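Local coordinates for protein metallo-beta-lactamase (Chryseobacterium indologenes, PDB 3L6N) that hydrolyses the beta-lactam ring of penicillins, cephalosporins and carbapenems with the help of two zinc ions, so conferring resistance to these antibiotics, at residues Y123-G127 with E128-V132; L36-K40 with G41-F45; G169-K172 with E173-V176. One frame throughout, in Å; residues are numbered along the deposited sequence.

Contact 1 (Y123-G127 with E128-V132); sequences YRIGG and EEFVV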
loop_
_atom_site.group_PDB
_atom_site.type_symbol
_atom_site.label_atom_id
_atom_site.label_comp_id
_atom_site.label_asym_id
_atom_site.label_seq_id
_atom_site.Cartn_x
_atom_site.Cartn_y
_atom_site.Cartn_z
ATOM N N TYR A 123 3.510 15.300 -0.930
ATOM C CA TYR A 123 4.908 14.908 -0.921
ATOM C C TYR A 123 5.413 15.031 -2.339
ATOM O O TYR A 123 4.732 14.597 -3.280
ATOM C CB TYR A 123 5.060 13.456 -0.473
ATOM C CG TYR A 123 5.040 13.306 1.015
ATOM C CD1 TYR A 123 6.208 13.446 1.761
ATOM C CD2 TYR A 123 3.846 13.043 1.689
ATOM C CE1 TYR A 123 6.191 13.329 3.145
ATOM C CE2 TYR A 123 3.823 12.917 3.067
ATOM C CZ TYR A 123 4.998 13.061 3.785
ATOM O OH TYR A 123 4.980 12.950 5.152
ATOM N N ARG A 124 6.592 15.628 -2.486
ATOM C CA ARG A 124 7.218 15.782 -3.807
ATOM C C ARG A 124 8.641 15.266 -3.754
ATOM O O ARG A 124 9.443 15.695 -2.913
ATOM C CB ARG A 124 7.214 17.261 -4.246
ATOM C CG ARG A 124 5.838 17.875 -4.386
ATOM C CD ARG A 124 5.925 19.360 -4.765
ATOM N NE ARG A 124 4.591 19.959 -4.768
ATOM C CZ ARG A 124 3.989 20.443 -3.678
ATOM N NH1 ARG A 124 4.586 20.388 -2.496
ATOM N NH2 ARG A 124 2.774 20.963 -3.770
ATOM N N ILE A 125 8.956 14.327 -4.645
ATOM C CA ILE A 125 10.297 13.771 -4.730
ATOM C C ILE A 125 10.582 13.456 -6.197
ATOM O O ILE A 125 9.727 12.904 -6.897
ATOM C CB ILE A 125 10.447 12.514 -3.827
ATOM C CG1 ILE A 125 11.733 11.737 -4.139
ATOM C CG2 ILE A 125 9.243 11.630 -3.956
ATOM C CD1 ILE A 125 12.353 11.090 -2.924
ATOM N N GLY A 126 11.768 13.854 -6.657
ATOM C CA GLY A 126 12.201 13.576 -8.027
ATOM C C GLY A 126 11.210 13.936 -9.122
ATOM O O GLY A 126 11.104 13.229 -10.122
ATOM N N GLY A 127 10.487 15.042 -8.948
ATOM C CA GLY A 127 9.542 15.535 -9.952
ATOM C C GLY A 127 8.179 14.869 -9.935
ATOM O O GLY A 127 7.342 15.116 -10.812
ATOM N N GLU A 128 7.965 14.001 -8.947
ATOM C CA GLU A 128 6.694 13.310 -8.764
ATOM C C GLU A 128 5.996 13.827 -7.512
ATOM O O GLU A 128 6.643 14.387 -6.628
ATOM C CB GLU A 128 6.929 11.797 -8.617
ATOM C CG GLU A 128 7.593 11.141 -9.838
ATOM C CD GLU A 128 6.736 11.169 -11.106
ATOM O OE1 GLU A 128 5.483 11.147 -11.031
ATOM O OE2 GLU A 128 7.336 11.202 -12.204
ATOM N N GLU A 129 4.689 13.605 -7.435
ATOM C CA GLU A 129 3.871 14.120 -6.333
ATOM C C GLU A 129 2.827 13.108 -5.898
ATOM O O GLU A 129 2.254 12.400 -6.721
ATOM C CB GLU A 129 3.178 15.407 -6.786
ATOM C CG GLU A 129 2.404 16.163 -5.734
ATOM C CD GLU A 129 1.587 17.298 -6.349
ATOM O OE1 GLU A 129 0.606 17.728 -5.719
ATOM O OE2 GLU A 129 1.925 17.748 -7.465
ATOM N N PHE A 130 2.578 13.043 -4.592
ATOM C CA PHE A 130 1.474 12.224 -4.075
ATOM C C PHE A 130 1.013 12.753 -2.723
ATOM O O PHE A 130 1.678 13.594 -2.124
ATOM C CB PHE A 130 1.891 10.740 -3.980
ATOM C CG PHE A 130 3.190 10.523 -3.256
ATOM C CD1 PHE A 130 3.200 10.226 -1.895
ATOM C CD2 PHE A 130 4.412 10.626 -3.933
ATOM C CE1 PHE A 130 4.406 10.029 -1.217
ATOM C CE2 PHE A 130 5.616 10.430 -3.270
ATOM C CZ PHE A 130 5.618 10.137 -1.904
ATOM N N VAL A 131 -0.141 12.274 -2.269
ATOM C CA VAL A 131 -0.701 12.679 -0.979
ATOM C C VAL A 131 -1.101 11.418 -0.223
ATOM O O VAL A 131 -1.809 10.582 -0.760
ATOM C CB VAL A 131 -1.940 13.588 -1.154
ATOM C CG1 VAL A 131 -2.546 13.966 0.219
ATOM C CG2 VAL A 131 -1.591 14.853 -1.946
ATOM N N VAL A 132 -0.656 11.298 1.022
ATOM C CA VAL A 132 -1.108 10.209 1.886
ATOM C C VAL A 132 -2.261 10.754 2.723
ATOM O O VAL A 132 -2.091 11.754 3.423
ATOM C CB VAL A 132 0.019 9.690 2.798
ATOM C CG1 VAL A 132 -0.493 8.530 3.657
ATOM C CG2 VAL A 132 1.235 9.279 1.977
HETATM O O HOH W 1 1.315 20.523 -6.084
HETATM O O HOH W 2 9.821 12.243 -12.419
#
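Tyr123, Glu128 and Phe130 carry this tight beta hairpin, in which strand 122-125 turns back through Gly126 and Gly127 into strand 128-133. Tyr123 and Phe130 form a hydrogen-bonded antiparallel pair: Tyr123 N gives a nearly linear bond (177°) to Phe130 O at 2.8 Å, and Phe130 N returns one to Tyr123 O. Their side chains share a face of the sheet with Ile125 and Glu128. Phe130 has CG set between its own backbone N and carbonyl carbon (chi1 51°), which swings the ring back across the neighbouring strand. Tyr123 CB then sits over one ring face, 3.8 Å from the Phe130 centroid, a CH-pi contact, while Ile125 CG2 meets the ring at its edge, 3.9 Å from Phe130 CE2. In the Tyr123 conformer described, the two aromatic planes are nearly parallel but barely overlap.

Glu128 closes the type I' turn, its N bonded to Ile125 O at 2.9 Å. Gly126 and Gly127, the central residues, both have positive phi, which glycine adopts readily. The Glu128 chain bends at chi2 (-65°), and a water donates to both Glu128 OE2 and Gly126 O, tying the carboxylate to the turn. On the other face Arg124 NH2 and Glu129 OE1 are 4.4 Å apart, too far for a salt bridge, with the oxygen well out of the guanidinium plane; a water at the guanidinium edge accepts from Arg124 NH2 and donates only weakly to Glu129 OE1.

In the same conformer Tyr123 OH is hydrogen-bonded to Lys118 N; Glu128 bonds to Tyr151 and Asn14. The hairpin forms one margin of a five-stranded sheet, with strand 145-148 beyond strand 128-133; Phe130 points inward against Leu36 of strand 27-38 and meets Phe45 and Phe73 edge-to-face.

Contact 2 (L36-K40 with G41-F45); sequences LVTKK and GVVLF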
loop_
_atom_site.group_PDB
_atom_site.type_symbol
_atom_site.label_atom_id
_atom_site.label_comp_id
_atom_site.label_asym_id
_atom_site.label_seq_id
_atom_site.Cartn_x
_atom_site.Cartn_y
_atom_site.Cartn_z
ATOM N N LEU A 36 6.777 4.031 -7.323
ATOM C CA LEU A 36 6.768 5.206 -8.193
ATOM C C LEU A 36 8.196 5.569 -8.562
ATOM O O LEU A 36 9.021 5.815 -7.690
ATOM C CB LEU A 36 6.081 6.376 -7.476
ATOM C CG LEU A 36 5.968 7.724 -8.205
ATOM C CD1 LEU A 36 5.161 7.623 -9.477
ATOM C CD2 LEU A 36 5.351 8.746 -7.240
ATOM N N VAL A 37 8.485 5.571 -9.865
ATOM C CA VAL A 37 9.819 5.943 -10.352
ATOM C C VAL A 37 9.892 7.463 -10.350
ATOM O O VAL A 37 8.968 8.110 -10.816
ATOM C CB VAL A 37 10.049 5.441 -11.771
ATOM C CG1 VAL A 37 11.414 5.868 -12.259
ATOM C CG2 VAL A 37 9.947 3.907 -11.803
ATOM N N THR A 38 10.965 8.007 -9.788
ATOM C CA THR A 38 11.176 9.465 -9.792
ATOM C C THR A 38 12.576 9.735 -10.304
ATOM O O THR A 38 13.390 8.821 -10.403
ATOM C CB THR A 38 11.007 10.116 -8.377
ATOM O OG1 THR A 38 12.255 10.110 -7.669
ATOM C CG2 THR A 38 9.924 9.402 -7.537
ATOM N N LYS A 39 12.870 10.996 -10.614
ATOM C CA LYS A 39 14.216 11.369 -11.059
ATOM C C LYS A 39 15.318 11.127 -10.021
ATOM O O LYS A 39 16.501 11.052 -10.373
ATOM C CB LYS A 39 14.226 12.839 -11.496
ATOM C CG LYS A 39 13.459 13.122 -12.759
ATOM C CD LYS A 39 13.486 14.626 -13.056
ATOM C CE LYS A 39 13.367 14.913 -14.535
ATOM N NZ LYS A 39 12.021 14.594 -15.077
ATOM N N LYS A 40 14.934 10.986 -8.751
ATOM C CA LYS A 40 15.886 10.785 -7.667
ATOM C C LYS A 40 15.818 9.387 -7.063
ATOM O O LYS A 40 16.393 9.129 -5.997
ATOM C CB LYS A 40 15.701 11.853 -6.573
ATOM C CG LYS A 40 16.056 13.261 -7.021
ATOM C CD LYS A 40 17.566 13.463 -7.105
ATOM C CE LYS A 40 17.930 14.678 -7.961
ATOM N NZ LYS A 40 17.315 15.939 -7.457
ATOM N N GLY A 41 15.150 8.468 -7.756
ATOM C CA GLY A 41 15.065 7.100 -7.266
ATOM C C GLY A 41 13.634 6.630 -7.130
ATOM O O GLY A 41 12.700 7.347 -7.465
ATOM N N VAL A 42 13.467 5.411 -6.632
ATOM C CA VAL A 42 12.141 4.787 -6.603
ATOM C C VAL A 42 11.537 4.831 -5.199
ATOM O O VAL A 42 12.225 4.580 -4.204
ATOM C CB VAL A 42 12.227 3.343 -7.137
ATOM C CG1 VAL A 42 10.897 2.622 -7.037
ATOM C CG2 VAL A 42 12.707 3.362 -8.585
ATOM N N VAL A 43 10.249 5.152 -5.135
ATOM C CA VAL A 43 9.517 5.181 -3.866
ATOM C C VAL A 43 8.622 3.941 -3.807
ATOM O O VAL A 43 7.823 3.734 -4.717
ATOM C CB VAL A 43 8.633 6.441 -3.776
ATOM C CG1 VAL A 43 7.884 6.465 -2.459
ATOM C CG2 VAL A 43 9.506 7.709 -3.912
ATOM N N LEU A 44 8.769 3.123 -2.759
ATOM C CA LEU A 44 7.855 1.985 -2.539
ATOM C C LEU A 44 6.682 2.418 -1.698
ATOM O O LEU A 44 6.850 3.164 -0.727
ATOM C CB LEU A 44 8.538 0.836 -1.789
ATOM C CG LEU A 44 9.762 0.194 -2.414
ATOM C CD1 LEU A 44 10.144 -1.008 -1.560
ATOM C CD2 LEU A 44 9.488 -0.251 -3.852
ATOM N N PHE A 45 5.498 1.938 -2.082
ATOM C CA PHE A 45 4.296 2.043 -1.271
ATOM C C PHE A 45 3.898 0.651 -0.842
ATOM O O PHE A 45 3.301 -0.102 -1.613
ATOM C CB PHE A 45 3.181 2.770 -2.032
ATOM C CG PHE A 45 3.543 4.179 -2.373
ATOM C CD1 PHE A 45 4.148 4.478 -3.587
ATOM C CD2 PHE A 45 3.330 5.201 -1.451
ATOM C CE1 PHE A 45 4.524 5.780 -3.891
ATOM C CE2 PHE A 45 3.696 6.508 -1.751
ATOM C CZ PHE A 45 4.292 6.793 -2.985
#
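Leu36 and Val43 pair across a beta hairpin in the seven-stranded mixed sheet of this metallo-beta-lactamase fold, where strand 27-38 reverses into strand 41-45 through a type I turn. Leu36 N bonds to Val43 O at 2.8 Å, and Val43 N answers to Leu36 O at 174°. The Leu36 side chain lies on the same face as Thr38 and Val43. Its CB meets the Phe45 ring at the edge, in the ring plane, 4.0 Å from CE1, and the methyls Thr38 CG2 and Val43 CG2 touch at 4.0 Å. On the other face, Val37 and Val42 form the non-hydrogen-bonded pair, their CG2 methyls 4.3 Å apart. Branched aliphatic residues suit Leu36, Val37, Val42 and Val43, all of them buried.

The next shell shows what holds these groups. Phe45 packs its ring edge-to-face with Phe148 of strand 145-148, joining the hairpin to the second sheet, and also meets the Phe73 ring, the planes at about 30°. On the opposite face Val42 rests on Ile61 of helix 54-65 and Val37 on His65, while strand 69-73 runs alongside strand 41-45, with backbone bonds from Val42 and Leu44.

The turn itself is stiffened by one threonine. Lys39 and Lys40 occupy its solvent-exposed corners, as suits charged chains, and Gly41 takes backbone angles (phi 124°) at which a CB would run into the carbonyl oxygen of Lys40. Thr38 OG1 accepts from Lys40 N at 3.0 Å, an ST turn, because chi1 of 89° folds the hydroxyl over the backbone. That same oxygen donates to Gly41 O at 2.8 Å, so the carbonyl is gripped twice, by Thr38 OG1 and by Thr38 N.

Contact 3 (G169-K172 with E173-V176); sequences GYIK and EANV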
loop_
_atom_site.group_PDB
_atom_site.type_symbol
_atom_site.label_atom_id
_atom_site.label_comp_id
_atom_site.label_asym_id
_atom_site.label_seq_id
_atom_site.Cartn_x
_atom_site.Cartn_y
_atom_site.Cartn_z
ATOM N N GLY A 169 -11.918 -10.632 4.958
ATOM C CA GLY A 169 -10.560 -11.039 5.305
ATOM C C GLY A 169 -10.291 -10.823 6.780
ATOM O O GLY A 169 -11.203 -10.941 7.607
ATOM N N TYR A 170 -9.045 -10.484 7.106
ATOM C CA TYR A 170 -8.621 -10.344 8.496
ATOM C C TYR A 170 -9.250 -9.112 9.145
ATOM O O TYR A 170 -8.916 -7.979 8.789
ATOM C CB TYR A 170 -7.092 -10.283 8.585
ATOM C CG TYR A 170 -6.566 -10.116 9.991
ATOM C CD1 TYR A 170 -6.582 -11.177 10.900
ATOM C CD2 TYR A 170 -6.040 -8.895 10.415
ATOM C CE1 TYR A 170 -6.086 -11.023 12.196
ATOM C CE2 TYR A 170 -5.552 -8.730 11.708
ATOM C CZ TYR A 170 -5.577 -9.791 12.593
ATOM O OH TYR A 170 -5.087 -9.619 13.871
ATOM N N ILE A 171 -10.161 -9.350 10.088
ATOM C CA ILE A 171 -10.945 -8.277 10.700
ATOM C C ILE A 171 -10.767 -8.122 12.217
ATOM O O ILE A 171 -11.480 -7.332 12.842
ATOM C CB ILE A 171 -12.466 -8.398 10.367
ATOM C CG1 ILE A 171 -13.000 -9.787 10.750
ATOM C CG2 ILE A 171 -12.713 -8.098 8.895
ATOM C CD1 ILE A 171 -14.449 -9.786 11.193
ATOM N N LYS A 172 -9.807 -8.843 12.796
ATOM C CA LYS A 172 -9.573 -8.796 14.246
ATOM C C LYS A 172 -9.215 -7.395 14.741
ATOM O O LYS A 172 -9.504 -7.041 15.886
ATOM C CB LYS A 172 -8.478 -9.786 14.664
ATOM C CG LYS A 172 -8.751 -11.250 14.332
ATOM C CD LYS A 172 -9.818 -11.858 15.229
ATOM C CE LYS A 172 -9.452 -13.283 15.648
ATOM N NZ LYS A 172 -9.319 -14.216 14.490
ATOM N N GLU A 173 -8.595 -6.599 13.871
ATOM C CA GLU A 173 -8.158 -5.251 14.232
ATOM C C GLU A 173 -8.922 -4.187 13.457
ATOM O O GLU A 173 -8.524 -3.028 13.412
ATOM C CB GLU A 173 -6.636 -5.117 14.052
ATOM C CG GLU A 173 -5.881 -6.136 14.915
ATOM C CD GLU A 173 -4.378 -6.113 14.746
ATOM O OE1 GLU A 173 -3.865 -5.421 13.840
ATOM O OE2 GLU A 173 -3.700 -6.790 15.546
ATOM N N ALA A 174 -10.059 -4.589 12.892
ATOM C CA ALA A 174 -10.886 -3.706 12.092
ATOM C C ALA A 174 -11.874 -2.916 12.937
ATOM O O ALA A 174 -12.230 -3.321 14.049
ATOM C CB ALA A 174 -11.631 -4.515 11.016
ATOM N N ASN A 175 -12.302 -1.780 12.400
ATOM C CA ASN A 175 -13.414 -1.035 12.951
ATOM C C ASN A 175 -14.551 -1.159 11.948
ATOM O O ASN A 175 -14.685 -0.318 11.062
ATOM C CB ASN A 175 -13.010 0.431 13.162
ATOM C CG ASN A 175 -14.073 1.239 13.890
ATOM O OD1 ASN A 175 -15.254 0.886 13.880
ATOM N ND2 ASN A 175 -13.660 2.338 14.515
ATOM N N VAL A 176 -15.353 -2.222 12.076
ATOM C CA VAL A 176 -16.378 -2.518 11.065
ATOM C C VAL A 176 -17.517 -1.495 11.050
ATOM O O VAL A 176 -18.102 -1.243 10.000
ATOM C CB VAL A 176 -16.915 -3.987 11.101
ATOM C CG1 VAL A 176 -15.803 -4.985 10.767
ATOM C CG2 VAL A 176 -17.566 -4.313 12.432
HETATM O O HOH W 3 -7.926 -6.075 10.859
HETATM O O HOH W 4 -2.286 -8.592 13.152
#
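A type I beta turn from Ile171 to Ala174, in the loop between strand 153-157 and helix 179-189, brings Tyr170 and Glu173 together beside the zinc site. The turn is closed by Ala174 N donating to Ile171 O at 3.1 Å, from well above the carbonyl plane. Ala174 CB points back across the turn and lies 4.0 Å from Ile171 CB; its small methyl fits this close return of the chain. Lys172 and Glu173 occupy the two corners: the long charged chain of Lys172 can extend into solvent, whereas Glu173 turns toward a zinc ligand.

With chi1 near 180° (179°), Tyr170 turns its ring away from its own N and alongside the turn, and Lys172 N lies over the ring centre. The ring and the Glu173 carboxylate are steeply inclined, their planes 69° apart, and Tyr170 OH stops 3.6 Å from Glu173 OE2. A water connects the two, 3.1 Å from Tyr170 OH and bound only weakly to Glu173 OE2. A second water takes the N-H of Glu173 and donates to Tyr170 O, linking the backbone on the two sides of the turn.

Glu173 OE1 is hydrogen-bonded to NE2 of the zinc ligand His78, so this carboxylate probably helps to orient that imidazole. Tyr170 comes within about 5 Å of a zinc ion, side chain to metal, and of the side chain of His139. Ile171 and Ala174 pack on Trp179, the first residue of helix 179-189.

In the fold
Contacts 1 and 2 are both beta hairpins, one in each sheet, and they touch: Gly126 O of contact 1 lies 2.9 Å from Lys39 N of contact 2, a probable hydrogen bond between the two turns. Contact 2 is buried and mostly aliphatic; contact 1 lies at the surface, aromatic and aliphatic with Glu128 among them on the face that meets the other sheet, and charged on the other, with Arg124 and Glu129. Contact 3 stands apart, on the opposite side of the chain's centre, with nearest atoms about 17 Å from contact 1 and 18 Å from contact 2. It has no strand pairing, relies on a single turn bond and waters, and alone reaches a zinc ligand directly.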